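Local coordinates for high affinity transport system protein p37 (Mycoplasma hyorhinis, PDB 3EKI), which binds thiamine diphosphate as the extracytoplasmic lipoprotein of a high-affinity transport system, probably handing it on for uptake through the cell membrane, at residues 346-351 and 355-360; 120-125 and 362-367; 180-185 and 322-327. All coordinates share one frame; numbering follows the deposited sequence.

In the fold
Contacts 1 and 2 adjoin, their centres about 8 Å apart. Helix 354-369 serves both, and strands 345-349 and 122-125, which they also use, are antiparallel neighbours in one sheet. R349 NE of contact 1 reaches D121 OD2 of contact 2 at 2.7 Å in a salt bridge, and V347 N lies 2.9 Å from G123 O. Contact 3 is on the opposite side of the chain's centre, about 36 Å from contact 2 and 43 Å from contact 1, centre to centre. Thiamine diphosphate is nearer to contact 2 (I124 side chain, about 7 Å) than to contact 3 (F324 side chain, about 12 Å). Separate calcium ions are bound at contacts 2 and 3.

Contact 1: 346-351 and 355-360; sequences GVFRKS and LEQNLI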
ATOM      1  N   GLY A 346      11.888  -0.166  -3.423  1.00  6.38           N
ATOM      2  CA  GLY A 346      13.113  -0.494  -2.700  1.00 10.62           C
ATOM      3  C   GLY A 346      14.185   0.543  -3.017  1.00  7.49           C
ATOM      4  O   GLY A 346      14.446   0.890  -4.162  1.00  9.97           O
ATOM      5  N   VAL A 347      14.767   1.021  -1.932  1.00  5.89           N
ATOM      6  CA  VAL A 347      15.695   2.125  -1.961  1.00  3.56           C
ATOM      7  C   VAL A 347      16.957   1.792  -1.194  1.00  6.16           C
ATOM      8  O   VAL A 347      16.928   1.197  -0.121  1.00  6.83           O
ATOM      9  CB  VAL A 347      14.964   3.371  -1.420  1.00 11.24           C
ATOM     10  CG1 VAL A 347      14.460   3.175  -0.002  1.00 13.89           C
ATOM     11  CG2 VAL A 347      15.897   4.559  -1.524  1.00 21.30           C
ATOM     12  N   PHE A 348      18.100   2.171  -1.775  1.00  7.45           N
ATOM     13  CA  PHE A 348      19.412   1.964  -1.210  1.00  8.22           C
ATOM     14  C   PHE A 348      20.018   3.218  -0.598  1.00  5.63           C
ATOM     15  O   PHE A 348      19.732   4.305  -1.105  1.00  8.30           O
ATOM     16  CB  PHE A 348      20.441   1.531  -2.280  1.00  9.93           C
ATOM     17  CG  PHE A 348      20.282   0.095  -2.723  1.00  8.55           C
ATOM     18  CD1 PHE A 348      20.823  -0.918  -1.957  1.00 10.93           C
ATOM     19  CD2 PHE A 348      19.613  -0.186  -3.902  1.00  8.13           C
ATOM     20  CE1 PHE A 348      20.685  -2.232  -2.375  1.00  6.65           C
ATOM     21  CE2 PHE A 348      19.442  -1.499  -4.302  1.00  8.28           C
ATOM     22  CZ  PHE A 348      19.969  -2.500  -3.520  1.00  6.46           C
ATOM     23  N   ARG A 349      20.825   3.056   0.433  1.00  6.93           N
ATOM     24  CA  ARG A 349      21.759   4.128   0.790  1.00  9.38           C
ATOM     25  C   ARG A 349      22.674   4.355  -0.420  1.00  7.95           C
ATOM     26  O   ARG A 349      22.952   3.474  -1.234  1.00  9.98           O
ATOM     27  CB  ARG A 349      22.508   3.866   2.081  1.00  7.94           C
ATOM     28  CG  ARG A 349      23.443   2.673   2.023  1.00 10.50           C
ATOM     29  CD  ARG A 349      24.282   2.480   3.277  1.00  9.62           C
ATOM     30  NE  ARG A 349      25.235   1.382   3.097  1.00 10.44           N
ATOM     31  CZ  ARG A 349      26.454   1.420   2.610  1.00 15.87           C
ATOM     32  NH1 ARG A 349      26.978   2.565   2.203  1.00 11.91           N
ATOM     33  NH2 ARG A 349      27.168   0.299   2.522  1.00 12.69           N
ATOM     34  N   LYS A 350      23.111   5.603  -0.582  1.00  8.50           N
ATOM     35  CA  LYS A 350      23.695   6.063  -1.821  1.00  9.03           C
ATOM     36  C   LYS A 350      25.011   5.368  -2.166  1.00  8.75           C
ATOM     37  O   LYS A 350      25.285   5.164  -3.352  1.00 10.98           O
ATOM     38  CB  LYS A 350      23.935   7.577  -1.746  1.00 13.87           C
ATOM     39  CG  LYS A 350      23.887   8.288  -3.091  1.00 22.13           C
ATOM     40  CD  LYS A 350      24.279   9.747  -2.866  1.00 29.44           C
ATOM     41  CE  LYS A 350      23.721  10.667  -3.929  1.00 35.80           C
ATOM     42  NZ  LYS A 350      23.290  11.962  -3.328  1.00 30.96           N
ATOM     43  N   SER A 351      25.791   5.042  -1.148  1.00  9.12           N
ATOM     44  CA  SER A 351      27.135   4.523  -1.421  1.00 12.21           C
ATOM     45  C   SER A 351      27.227   3.025  -1.602  1.00 13.44           C
ATOM     46  O   SER A 351      28.334   2.493  -1.756  1.00 13.69           O
ATOM     47  CB  SER A 351      28.109   4.984  -0.311  1.00 11.27           C
ATOM     48  OG  SER A 351      28.229   6.407  -0.361  1.00 14.98           O
ATOM     49  N   LEU A 355      26.949  -2.089  -9.032  1.00  6.72           N
ATOM     50  CA  LEU A 355      26.935  -3.473  -9.467  1.00  8.85           C
ATOM     51  C   LEU A 355      26.222  -4.333  -8.420  1.00  8.39           C
ATOM     52  O   LEU A 355      25.423  -5.195  -8.797  1.00  8.09           O
ATOM     53  CB  LEU A 355      28.352  -4.015  -9.680  1.00  8.76           C
ATOM     54  CG  LEU A 355      29.186  -3.278 -10.718  1.00 14.39           C
ATOM     55  CD1 LEU A 355      30.621  -3.809 -10.710  1.00 15.20           C
ATOM     56  CD2 LEU A 355      28.594  -3.424 -12.110  1.00 21.04           C
ATOM     57  N   GLU A 356      26.523  -4.072  -7.148  1.00  7.98           N
ATOM     58  CA  GLU A 356      25.862  -4.791  -6.049  1.00  6.38           C
ATOM     59  C   GLU A 356      24.370  -4.475  -5.999  1.00  4.50           C
ATOM     60  O   GLU A 356      23.554  -5.390  -5.804  1.00  6.52           O
ATOM     61  CB  GLU A 356      26.563  -4.465  -4.732  1.00  6.31           C
ATOM     62  CG  GLU A 356      26.179  -5.398  -3.586  1.00  7.49           C
ATOM     63  CD  GLU A 356      27.008  -5.203  -2.336  1.00  7.38           C
ATOM     64  OE1 GLU A 356      27.738  -4.185  -2.293  1.00  7.24           O
ATOM     65  OE2 GLU A 356      26.933  -6.036  -1.405  1.00  9.90           O
ATOM     66  N   GLN A 357      24.008  -3.214  -6.181  1.00  7.26           N
ATOM     67  CA  GLN A 357      22.580  -2.843  -6.185  1.00  9.39           C
ATOM     68  C   GLN A 357      21.838  -3.605  -7.260  1.00  9.42           C
ATOM     69  O   GLN A 357      20.777  -4.200  -7.052  1.00  9.23           O
ATOM     70  CB  GLN A 357      22.408  -1.330  -6.388  1.00  5.36           C
ATOM     71  CG  GLN A 357      22.865  -0.422  -5.276  1.00  7.57           C
ATOM     72  CD  GLN A 357      22.513   1.025  -5.568  1.00 12.64           C
ATOM     73  OE1 GLN A 357      21.492   1.277  -6.200  1.00 14.58           O
ATOM     74  NE2 GLN A 357      23.324   1.962  -5.126  1.00 11.32           N
ATOM     75  N   ASN A 358      22.355  -3.618  -8.480  1.00  6.79           N
ATOM     76  CA  ASN A 358      21.710  -4.302  -9.579  1.00  6.47           C
ATOM     77  C   ASN A 358      21.631  -5.801  -9.342  1.00  9.34           C
ATOM     78  O   ASN A 358      20.642  -6.441  -9.708  1.00  6.97           O
ATOM     79  CB  ASN A 358      22.418  -4.018 -10.908  1.00 10.93           C
ATOM     80  CG  ASN A 358      22.362  -2.548 -11.287  1.00 15.16           C
ATOM     81  OD1 ASN A 358      21.459  -1.817 -10.880  1.00 20.90           O
ATOM     82  ND2 ASN A 358      23.350  -2.069 -12.043  1.00 18.59           N
ATOM     83  N   LEU A 359      22.631  -6.433  -8.726  1.00  7.51           N
ATOM     84  CA  LEU A 359      22.542  -7.858  -8.390  1.00  5.99           C
ATOM     85  C   LEU A 359      21.486  -8.111  -7.316  1.00  8.49           C
ATOM     86  O   LEU A 359      20.786  -9.122  -7.346  1.00  7.61           O
ATOM     87  CB  LEU A 359      23.895  -8.354  -7.903  1.00  6.08           C
ATOM     88  CG  LEU A 359      24.931  -8.644  -8.976  1.00 10.72           C
ATOM     89  CD1 LEU A 359      26.290  -8.710  -8.285  1.00 10.22           C
ATOM     90  CD2 LEU A 359      24.666  -9.942  -9.726  1.00 10.50           C
ATOM     91  N   ILE A 360      21.338  -7.170  -6.394  1.00  8.02           N
ATOM     92  CA  ILE A 360      20.303  -7.322  -5.355  1.00  6.07           C
ATOM     93  C   ILE A 360      18.933  -7.186  -6.014  1.00  7.09           C
ATOM     94  O   ILE A 360      18.048  -8.015  -5.721  1.00  7.52           O
ATOM     95  CB  ILE A 360      20.549  -6.360  -4.183  1.00  5.63           C
ATOM     96  CG1 ILE A 360      21.787  -6.758  -3.349  1.00  8.90           C
ATOM     97  CG2 ILE A 360      19.332  -6.202  -3.303  1.00  5.22           C
ATOM     98  CD1 ILE A 360      22.225  -5.665  -2.375  1.00  8.85           C
TER
HETATM   99  O   HOH W   1      23.356   4.970  -5.412  1.00 12.59           O
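F348 and Q357 pack across a strand-turn-helix unit of this periplasmic-binding-protein-type fold. Strand 345-349 ends, the chain turns, and helix 354-369 runs back. The axes of 346-349 and 355-360 are nearly antiparallel (156°) and come within 10.6 Å.

The F348 ring lies flat against the Q357 side chain. CG of Q357 sits over the ring centre, 3.6 Å from the centroid and nearly along the normal, a CH-pi contact. The amide runs on past the CG/CD2 side of the ring, its plane 28° from the ring plane. The two side chains thus run opposite ways. Q357 CG stands anti to the carbonyl carbon (chi1 -68°) and the chain is extended beyond it, which carries the amide back along the ring toward F348 CB. Q357 OE1 ends 3.3 Å from F348 CD2.

I360, one turn on, meets the ring at its edge. Its CD1 is 3.8 Å from F348 CE1, and its CG2 approaches F348 CZ. Face and edge of one ring are thus packed by residues of one helix. F122, on the neighbouring strand, also meets this ring.

The Q357 amide has polar partners beyond the ring. NE2 donates to V352 O in the turn, which ties the helix to the loop before it. R349 points its guanidinium elsewhere, to D121, D116 and D43 near a calcium ion. A water joins the two segments: it accepts from Q357 NE2 at 3.0 Å and donates to K350 O at 2.8 Å.

Contact 2: 120-125 and 362-367; sequences LDFGIN and QTFINL. With CA (calcium ion), chain D.
Strand 122-125 and helix 354-369 lie well apart here: the nearest CA atoms, of I124 and F364, are 11.8 Å from each other, so long side chains bridge the space. F122 and F364 reach toward each other across the gap. F122 CG is anti to the backbone N (chi1 173°), which extends the ring toward the helix. The ring planes are tilted by 30° and the rings displaced, with little overlap. Their centroids are 5.6 Å apart, and the closest atoms are F122 CE2 and F364 CE2 at 3.7 Å. I124 CD1 touches F364 CE1 more loosely, at 4.4 Å.

Other aromatic rings surround the pair. F348 and F48 meet F122, while F76 and Y384 meet F364.

Just before the strand, D121 grips a calcium ion with both carboxylate oxygens, OD1 at 2.3 Å and OD2 at 2.7 Å. Two waters, D43, S45 and P118 complete the site. T47 N donates to D121 OD1, which adds to the hold on the carboxylate.

No hydrogen bond or charge pair links the segments. Their contact is therefore apolar, made by ring carbons and a methyl group; the calcium bonds belong to D121, which does not touch 362-367.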
ATOM      1  N   LEU A 120      22.810  -0.077   7.748  1.00  8.49           N
ATOM      2  CA  LEU A 120      21.491  -0.178   7.122  1.00 10.43           C
ATOM      3  C   LEU A 120      21.621   0.215   5.650  1.00  8.91           C
ATOM      4  O   LEU A 120      21.879   1.366   5.303  1.00  8.21           O
ATOM      5  CB  LEU A 120      20.444   0.703   7.803  1.00  7.81           C
ATOM      6  CG  LEU A 120      19.081   0.742   7.099  1.00  9.90           C
ATOM      7  CD1 LEU A 120      18.419  -0.623   7.157  1.00 14.13           C
ATOM      8  CD2 LEU A 120      18.219   1.814   7.740  1.00 14.53           C
ATOM      9  N   ASP A 121      21.467  -0.770   4.782  1.00  9.32           N
ATOM     10  CA  ASP A 121      21.777  -0.605   3.367  1.00  8.57           C
ATOM     11  C   ASP A 121      20.570  -0.456   2.443  1.00  6.71           C
ATOM     12  O   ASP A 121      20.702   0.120   1.356  1.00  7.47           O
ATOM     13  CB  ASP A 121      22.596  -1.819   2.916  1.00  7.70           C
ATOM     14  CG  ASP A 121      23.831  -2.063   3.770  1.00 10.64           C
ATOM     15  OD1 ASP A 121      23.878  -3.035   4.544  1.00  8.71           O
ATOM     16  OD2 ASP A 121      24.736  -1.197   3.735  1.00 13.12           O
ATOM     17  N   PHE A 122      19.421  -0.998   2.836  1.00  7.68           N
ATOM     18  CA  PHE A 122      18.293  -1.031   1.917  1.00  5.58           C
ATOM     19  C   PHE A 122      16.998  -1.194   2.694  1.00  6.12           C
ATOM     20  O   PHE A 122      16.943  -1.783   3.766  1.00  7.03           O
ATOM     21  CB  PHE A 122      18.467  -2.195   0.953  1.00  8.77           C
ATOM     22  CG  PHE A 122      17.370  -2.559  -0.008  1.00  5.72           C
ATOM     23  CD1 PHE A 122      17.345  -2.016  -1.274  1.00 10.50           C
ATOM     24  CD2 PHE A 122      16.386  -3.460   0.378  1.00 10.27           C
ATOM     25  CE1 PHE A 122      16.332  -2.362  -2.161  1.00 12.91           C
ATOM     26  CE2 PHE A 122      15.362  -3.806  -0.490  1.00  9.43           C
ATOM     27  CZ  PHE A 122      15.383  -3.252  -1.753  1.00  6.97           C
ATOM     28  N   GLY A 123      15.937  -0.672   2.085  1.00  5.85           N
ATOM     29  CA  GLY A 123      14.605  -1.050   2.591  1.00  7.97           C
ATOM     30  C   GLY A 123      13.544  -0.748   1.562  1.00  7.84           C
ATOM     31  O   GLY A 123      13.816  -0.181   0.506  1.00 11.08           O
ATOM     32  N   ILE A 124      12.300  -1.165   1.820  1.00  8.29           N
ATOM     33  CA  ILE A 124      11.206  -0.985   0.870  1.00  5.97           C
ATOM     34  C   ILE A 124      10.144  -0.068   1.489  1.00  8.92           C
ATOM     35  O   ILE A 124       9.758  -0.339   2.629  1.00 10.05           O
ATOM     36  CB  ILE A 124      10.631  -2.346   0.462  1.00  8.14           C
ATOM     37  CG1 ILE A 124      11.705  -3.243  -0.152  1.00 10.58           C
ATOM     38  CG2 ILE A 124       9.444  -2.145  -0.459  1.00  9.38           C
ATOM     39  CD1 ILE A 124      11.297  -4.682  -0.392  1.00 10.66           C
ATOM     40  N   ASN A 125       9.803   0.982   0.752  1.00  7.45           N
ATOM     41  CA  ASN A 125       9.011   2.088   1.252  1.00  9.90           C
ATOM     42  C   ASN A 125       7.810   2.359   0.359  1.00  6.44           C
ATOM     43  O   ASN A 125       7.866   2.144  -0.835  1.00  8.22           O
ATOM     44  CB  ASN A 125       9.829   3.392   1.337  1.00  8.47           C
ATOM     45  CG  ASN A 125       9.330   4.343   2.398  1.00 11.70           C
ATOM     46  OD1 ASN A 125       9.712   4.249   3.563  1.00 12.35           O
ATOM     47  ND2 ASN A 125       8.462   5.302   2.076  1.00 12.40           N
ATOM     48  N   GLN A 362      18.101  -7.956  -9.118  1.00  8.61           N
ATOM     49  CA  GLN A 362      17.861  -9.158  -9.891  1.00  4.91           C
ATOM     50  C   GLN A 362      17.597 -10.358  -9.000  1.00  7.13           C
ATOM     51  O   GLN A 362      16.832 -11.257  -9.382  1.00  9.37           O
ATOM     52  CB  GLN A 362      19.066  -9.449 -10.796  1.00  7.45           C
ATOM     53  CG  GLN A 362      18.758 -10.468 -11.887  1.00  9.95           C
ATOM     54  CD  GLN A 362      17.662  -9.962 -12.817  1.00 11.75           C
ATOM     55  OE1 GLN A 362      17.809  -8.859 -13.322  1.00 14.02           O
ATOM     56  NE2 GLN A 362      16.641 -10.779 -12.995  1.00 12.49           N
ATOM     57  N   THR A 363      18.205 -10.340  -7.809  1.00  6.24           N
ATOM     58  CA  THR A 363      17.944 -11.424  -6.869  1.00  5.67           C
ATOM     59  C   THR A 363      16.473 -11.404  -6.408  1.00  6.86           C
ATOM     60  O   THR A 363      15.857 -12.478  -6.325  1.00  8.51           O
ATOM     61  CB  THR A 363      18.915 -11.385  -5.683  1.00  7.85           C
ATOM     62  OG1 THR A 363      20.241 -11.622  -6.191  1.00  8.52           O
ATOM     63  CG2 THR A 363      18.618 -12.489  -4.686  1.00  8.78           C
ATOM     64  N   PHE A 364      15.917 -10.236  -6.139  1.00  6.15           N
ATOM     65  CA  PHE A 364      14.488 -10.150  -5.797  1.00 11.82           C
ATOM     66  C   PHE A 364      13.660 -10.749  -6.936  1.00  6.75           C
ATOM     67  O   PHE A 364      12.777 -11.579  -6.699  1.00 10.14           O
ATOM     68  CB  PHE A 364      14.033  -8.718  -5.497  1.00  6.86           C
ATOM     69  CG  PHE A 364      14.236  -8.269  -4.078  1.00  8.26           C
ATOM     70  CD1 PHE A 364      13.396  -8.666  -3.057  1.00  9.48           C
ATOM     71  CD2 PHE A 364      15.281  -7.430  -3.746  1.00  5.05           C
ATOM     72  CE1 PHE A 364      13.600  -8.218  -1.766  1.00 10.99           C
ATOM     73  CE2 PHE A 364      15.505  -6.986  -2.471  1.00  6.79           C
ATOM     74  CZ  PHE A 364      14.665  -7.392  -1.456  1.00  9.68           C
ATOM     75  N   ILE A 365      13.942 -10.338  -8.156  1.00  8.16           N
ATOM     76  CA  ILE A 365      13.216 -10.753  -9.352  1.00  6.86           C
ATOM     77  C   ILE A 365      13.272 -12.262  -9.517  1.00 13.55           C
ATOM     78  O   ILE A 365      12.267 -12.957  -9.738  1.00 13.14           O
ATOM     79  CB  ILE A 365      13.756 -10.013 -10.586  1.00 10.11           C
ATOM     80  CG1 ILE A 365      13.464  -8.514 -10.540  1.00 11.18           C
ATOM     81  CG2 ILE A 365      13.221 -10.624 -11.866  1.00 13.55           C
ATOM     82  CD1 ILE A 365      14.176  -7.647 -11.557  1.00 14.84           C
ATOM     83  N   ASN A 366      14.499 -12.793  -9.401  1.00  8.94           N
ATOM     84  CA  ASN A 366      14.669 -14.231  -9.612  1.00 13.08           C
ATOM     85  C   ASN A 366      14.056 -15.041  -8.486  1.00 10.62           C
ATOM     86  O   ASN A 366      13.552 -16.143  -8.761  1.00 16.13           O
ATOM     87  CB  ASN A 366      16.166 -14.576  -9.800  1.00 11.28           C
ATOM     88  CG  ASN A 366      16.771 -14.024 -11.052  1.00 14.82           C
ATOM     89  OD1 ASN A 366      16.170 -13.410 -11.931  1.00 14.61           O
ATOM     90  ND2 ASN A 366      18.082 -14.238 -11.206  1.00 15.98           N
ATOM     91  N   LEU A 367      14.054 -14.582  -7.242  1.00  9.72           N
ATOM     92  CA  LEU A 367      13.451 -15.265  -6.115  1.00 10.46           C
ATOM     93  C   LEU A 367      11.925 -15.357  -6.326  1.00 14.55           C
ATOM     94  O   LEU A 367      11.330 -16.379  -5.983  1.00 17.12           O
ATOM     95  CB  LEU A 367      13.703 -14.615  -4.757  1.00 15.15           C
ATOM     96  CG  LEU A 367      15.093 -14.770  -4.129  1.00 23.02           C
ATOM     97  CD1 LEU A 367      15.124 -14.019  -2.804  1.00 17.24           C
ATOM     98  CD2 LEU A 367      15.486 -16.227  -3.928  1.00 19.06           C
TER
HETATM   99 CA    CA D 601      26.052  -3.068   5.217  1.00 11.60          CA
HETATM  100  O   HOH W   2      25.330  -4.802   7.035  1.00 11.54           O
HETATM  101  O   HOH W   3      28.233  -3.528   6.418  1.00 15.47           O

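Contact 3: 180-185 and 322-327; sequences KIFVET and KPFETK. With CA (calcium ion), chain E.
F324 and F182 join a loop to the end of a helix through an edge-to-face ring pair. The loop begins with a type II beta turn from K322 to E325, closed by E325 N donating to K322 O at 3.2 Å. P323 and F324 are its two middle residues. F324 has a positive phi of 70°, as the third position of such a turn requires, and its side chain leaves the turn toward the helix.

The F324 ring presents a face to the edge of F182. Their planes stand at 77° and the centroids are 5.5 Å apart, a T-shaped pair. F182 CE2 lies 4.2 Å above the F324 plane, toward its rim. F182 CZ leads: it is 3.9 Å from F324 CB, which lies close to the plane of the F182 ring. With chi1 at 180° the F182 ring swings away from its own N.

T326 and K327 follow and bind calcium. T326 OG1 is 2.4 Å from the ion, and K327 O is 2.5 Å away. Two waters and E330 O also bind it. K327 NZ forms a salt bridge with D300.

Helix 170-184 supplies F182 from its last turns, where the helix widens into a pi-type turn. Y187 meets both rings, and W220 of strand 217-223 and F312 meet F182. M332 of strand 331-337 touches F324 and T326, so loop and helix end both rest on the sheet of these two strands.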
ATOM      1  N   LYS A 180     -20.238  -5.636  -5.355  1.00  9.15           N
ATOM      2  CA  LYS A 180     -20.745  -6.937  -5.766  1.00  5.87           C
ATOM      3  C   LYS A 180     -20.013  -8.050  -5.026  1.00 10.07           C
ATOM      4  O   LYS A 180     -20.564  -9.131  -4.813  1.00 11.07           O
ATOM      5  CB  LYS A 180     -20.591  -7.119  -7.277  1.00 13.47           C
ATOM      6  CG  LYS A 180     -20.224  -8.532  -7.698  1.00 25.13           C
ATOM      7  CD  LYS A 180     -20.809  -8.873  -9.059  1.00 40.33           C
ATOM      8  CE  LYS A 180     -21.824  -7.831  -9.501  1.00 52.44           C
ATOM      9  NZ  LYS A 180     -21.186  -6.722 -10.261  1.00 87.37           N
ATOM     10  N   ILE A 181     -18.770  -7.784  -4.633  1.00  8.09           N
ATOM     11  CA  ILE A 181     -17.989  -8.769  -3.898  1.00  6.62           C
ATOM     12  C   ILE A 181     -18.115  -8.671  -2.406  1.00 10.44           C
ATOM     13  O   ILE A 181     -18.065  -9.681  -1.673  1.00 12.92           O
ATOM     14  CB  ILE A 181     -16.500  -8.634  -4.344  1.00  8.83           C
ATOM     15  CG1 ILE A 181     -16.237  -9.246  -5.722  1.00 12.60           C
ATOM     16  CG2 ILE A 181     -15.534  -9.207  -3.330  1.00 16.18           C
ATOM     17  CD1 ILE A 181     -14.900  -8.802  -6.297  1.00 22.68           C
ATOM     18  N   PHE A 182     -18.264  -7.471  -1.863  1.00  7.32           N
ATOM     19  CA  PHE A 182     -18.202  -7.195  -0.439  1.00  6.89           C
ATOM     20  C   PHE A 182     -19.580  -7.006   0.196  1.00  8.45           C
ATOM     21  O   PHE A 182     -19.756  -7.327   1.369  1.00  7.13           O
ATOM     22  CB  PHE A 182     -17.371  -5.915  -0.231  1.00  9.10           C
ATOM     23  CG  PHE A 182     -17.218  -5.490   1.213  1.00  8.61           C
ATOM     24  CD1 PHE A 182     -18.056  -4.540   1.764  1.00 11.58           C
ATOM     25  CD2 PHE A 182     -16.225  -6.040   2.003  1.00  7.43           C
ATOM     26  CE1 PHE A 182     -17.939  -4.128   3.077  1.00 14.21           C
ATOM     27  CE2 PHE A 182     -16.102  -5.626   3.314  1.00  9.77           C
ATOM     28  CZ  PHE A 182     -16.939  -4.672   3.857  1.00 11.68           C
ATOM     29  N   VAL A 183     -20.502  -6.460  -0.598  1.00  8.69           N
ATOM     30  CA  VAL A 183     -21.855  -6.197  -0.089  1.00  9.34           C
ATOM     31  C   VAL A 183     -22.855  -7.261  -0.543  1.00  6.23           C
ATOM     32  O   VAL A 183     -23.528  -7.854   0.306  1.00  8.53           O
ATOM     33  CB  VAL A 183     -22.298  -4.798  -0.539  1.00 10.08           C
ATOM     34  CG1 VAL A 183     -23.715  -4.516  -0.083  1.00 12.04           C
ATOM     35  CG2 VAL A 183     -21.336  -3.736  -0.017  1.00 11.00           C
ATOM     36  N   GLU A 184     -22.947  -7.504  -1.848  1.00  9.79           N
ATOM     37  CA  GLU A 184     -23.931  -8.477  -2.354  1.00 11.22           C
ATOM     38  C   GLU A 184     -23.720  -9.870  -1.791  1.00 12.39           C
ATOM     39  O   GLU A 184     -24.646 -10.549  -1.377  1.00  8.27           O
ATOM     40  CB  GLU A 184     -23.912  -8.575  -3.870  1.00 10.42           C
ATOM     41  CG  GLU A 184     -24.921  -9.588  -4.396  1.00 19.43           C
ATOM     42  CD  GLU A 184     -25.079  -9.542  -5.906  1.00 31.72           C
ATOM     43  OE1 GLU A 184     -24.312  -8.805  -6.564  1.00 25.19           O
ATOM     44  OE2 GLU A 184     -25.980 -10.246  -6.419  1.00 22.99           O
ATOM     45  N   THR A 185     -22.481 -10.340  -1.785  1.00  8.71           N
ATOM     46  CA  THR A 185     -22.054 -11.516  -1.017  1.00  7.99           C
ATOM     47  C   THR A 185     -21.432 -10.985   0.265  1.00 12.57           C
ATOM     48  O   THR A 185     -20.247 -10.581   0.227  1.00 10.74           O
ATOM     49  CB  THR A 185     -21.070 -12.368  -1.828  1.00  8.47           C
ATOM     50  OG1 THR A 185     -21.725 -12.929  -2.957  1.00 10.81           O
ATOM     51  CG2 THR A 185     -20.536 -13.536  -0.997  1.00 15.27           C
ATOM     52  N   LYS A 322     -13.378  -7.547  15.085  1.00 25.92           N
ATOM     53  CA  LYS A 322     -14.655  -7.448  14.378  1.00 21.72           C
ATOM     54  C   LYS A 322     -14.630  -6.457  13.227  1.00 14.18           C
ATOM     55  O   LYS A 322     -15.441  -5.522  13.113  1.00 13.68           O
ATOM     56  CB  LYS A 322     -15.696  -7.101  15.449  1.00 44.35           C
ATOM     57  CG  LYS A 322     -15.927  -8.259  16.417  1.00 64.68           C
ATOM     58  CD  LYS A 322     -15.373  -7.960  17.802  1.00 82.48           C
ATOM     59  CE  LYS A 322     -15.485  -9.148  18.750  1.00 87.75           C
ATOM     60  NZ  LYS A 322     -16.361  -8.860  19.928  1.00 83.80           N
ATOM     61  N   PRO A 323     -13.705  -6.631  12.291  1.00 12.96           N
ATOM     62  CA  PRO A 323     -13.498  -5.649  11.219  1.00 12.64           C
ATOM     63  C   PRO A 323     -14.681  -5.554  10.247  1.00 15.24           C
ATOM     64  O   PRO A 323     -15.232  -6.559   9.792  1.00 11.29           O
ATOM     65  CB  PRO A 323     -12.297  -6.189  10.440  1.00 18.32           C
ATOM     66  CG  PRO A 323     -12.273  -7.650  10.767  1.00 17.27           C
ATOM     67  CD  PRO A 323     -12.820  -7.790  12.149  1.00 17.54           C
ATOM     68  N   PHE A 324     -15.029  -4.309   9.947  1.00 13.39           N
ATOM     69  CA  PHE A 324     -16.074  -3.910   9.024  1.00 16.49           C
ATOM     70  C   PHE A 324     -17.472  -4.222   9.574  1.00 19.15           C
ATOM     71  O   PHE A 324     -18.469  -4.084   8.852  1.00 20.99           O
ATOM     72  CB  PHE A 324     -15.851  -4.560   7.652  1.00 10.44           C
ATOM     73  CG  PHE A 324     -14.547  -4.159   6.991  1.00 12.01           C
ATOM     74  CD1 PHE A 324     -14.431  -2.931   6.365  1.00 16.33           C
ATOM     75  CD2 PHE A 324     -13.474  -5.021   7.031  1.00 12.25           C
ATOM     76  CE1 PHE A 324     -13.219  -2.568   5.788  1.00 13.43           C
ATOM     77  CE2 PHE A 324     -12.273  -4.664   6.451  1.00 16.33           C
ATOM     78  CZ  PHE A 324     -12.149  -3.437   5.838  1.00 12.93           C
ATOM     79  N   GLU A 325     -17.570  -4.619  10.845  1.00 11.43           N
ATOM     80  CA  GLU A 325     -18.915  -4.863  11.399  1.00 10.53           C
ATOM     81  C   GLU A 325     -19.730  -3.584  11.452  1.00 12.29           C
ATOM     82  O   GLU A 325     -19.241  -2.517  11.818  1.00 13.23           O
ATOM     83  CB  GLU A 325     -18.790  -5.473  12.799  1.00 19.13           C
ATOM     84  CG  GLU A 325     -20.124  -5.889  13.394  1.00 27.18           C
ATOM     85  CD  GLU A 325     -19.990  -6.985  14.430  1.00 39.43           C
ATOM     86  OE1 GLU A 325     -19.413  -8.052  14.121  1.00 61.42           O
ATOM     87  OE2 GLU A 325     -20.470  -6.765  15.560  1.00 54.50           O
ATOM     88  N   THR A 326     -21.013  -3.688  11.111  1.00 15.19           N
ATOM     89  CA  THR A 326     -21.982  -2.607  11.166  1.00 10.96           C
ATOM     90  C   THR A 326     -23.223  -3.054  11.958  1.00 13.45           C
ATOM     91  O   THR A 326     -23.417  -4.255  12.128  1.00 12.97           O
ATOM     92  CB  THR A 326     -22.485  -2.160   9.777  1.00 18.27           C
ATOM     93  OG1 THR A 326     -22.945  -3.328   9.063  1.00 17.79           O
ATOM     94  CG2 THR A 326     -21.396  -1.550   8.905  1.00 13.55           C
ATOM     95  N   LYS A 327     -23.995  -2.075  12.391  1.00  9.81           N
ATOM     96  CA  LYS A 327     -25.271  -2.342  13.036  1.00 14.38           C
ATOM     97  C   LYS A 327     -26.149  -3.120  12.058  1.00 11.69           C
ATOM     98  O   LYS A 327     -25.975  -3.198  10.857  1.00 13.16           O
ATOM     99  CB  LYS A 327     -25.939  -1.057  13.502  1.00 20.24           C
ATOM    100  CG  LYS A 327     -25.229  -0.463  14.724  1.00 25.91           C
ATOM    101  CD  LYS A 327     -25.625   0.993  14.895  1.00 35.40           C
ATOM    102  CE  LYS A 327     -24.721   1.685  15.907  1.00 45.19           C
ATOM    103  NZ  LYS A 327     -25.512   2.641  16.736  1.00 50.68           N
TER
HETATM  104 CA    CA E 602     -25.075  -4.375   8.862  1.00 41.24          CA
HETATM  105  O   HOH W   4     -26.938  -5.572   8.293  1.00 24.74           O
HETATM  106  O   HOH W   5     -24.101  -5.173   6.895  1.00 32.44           O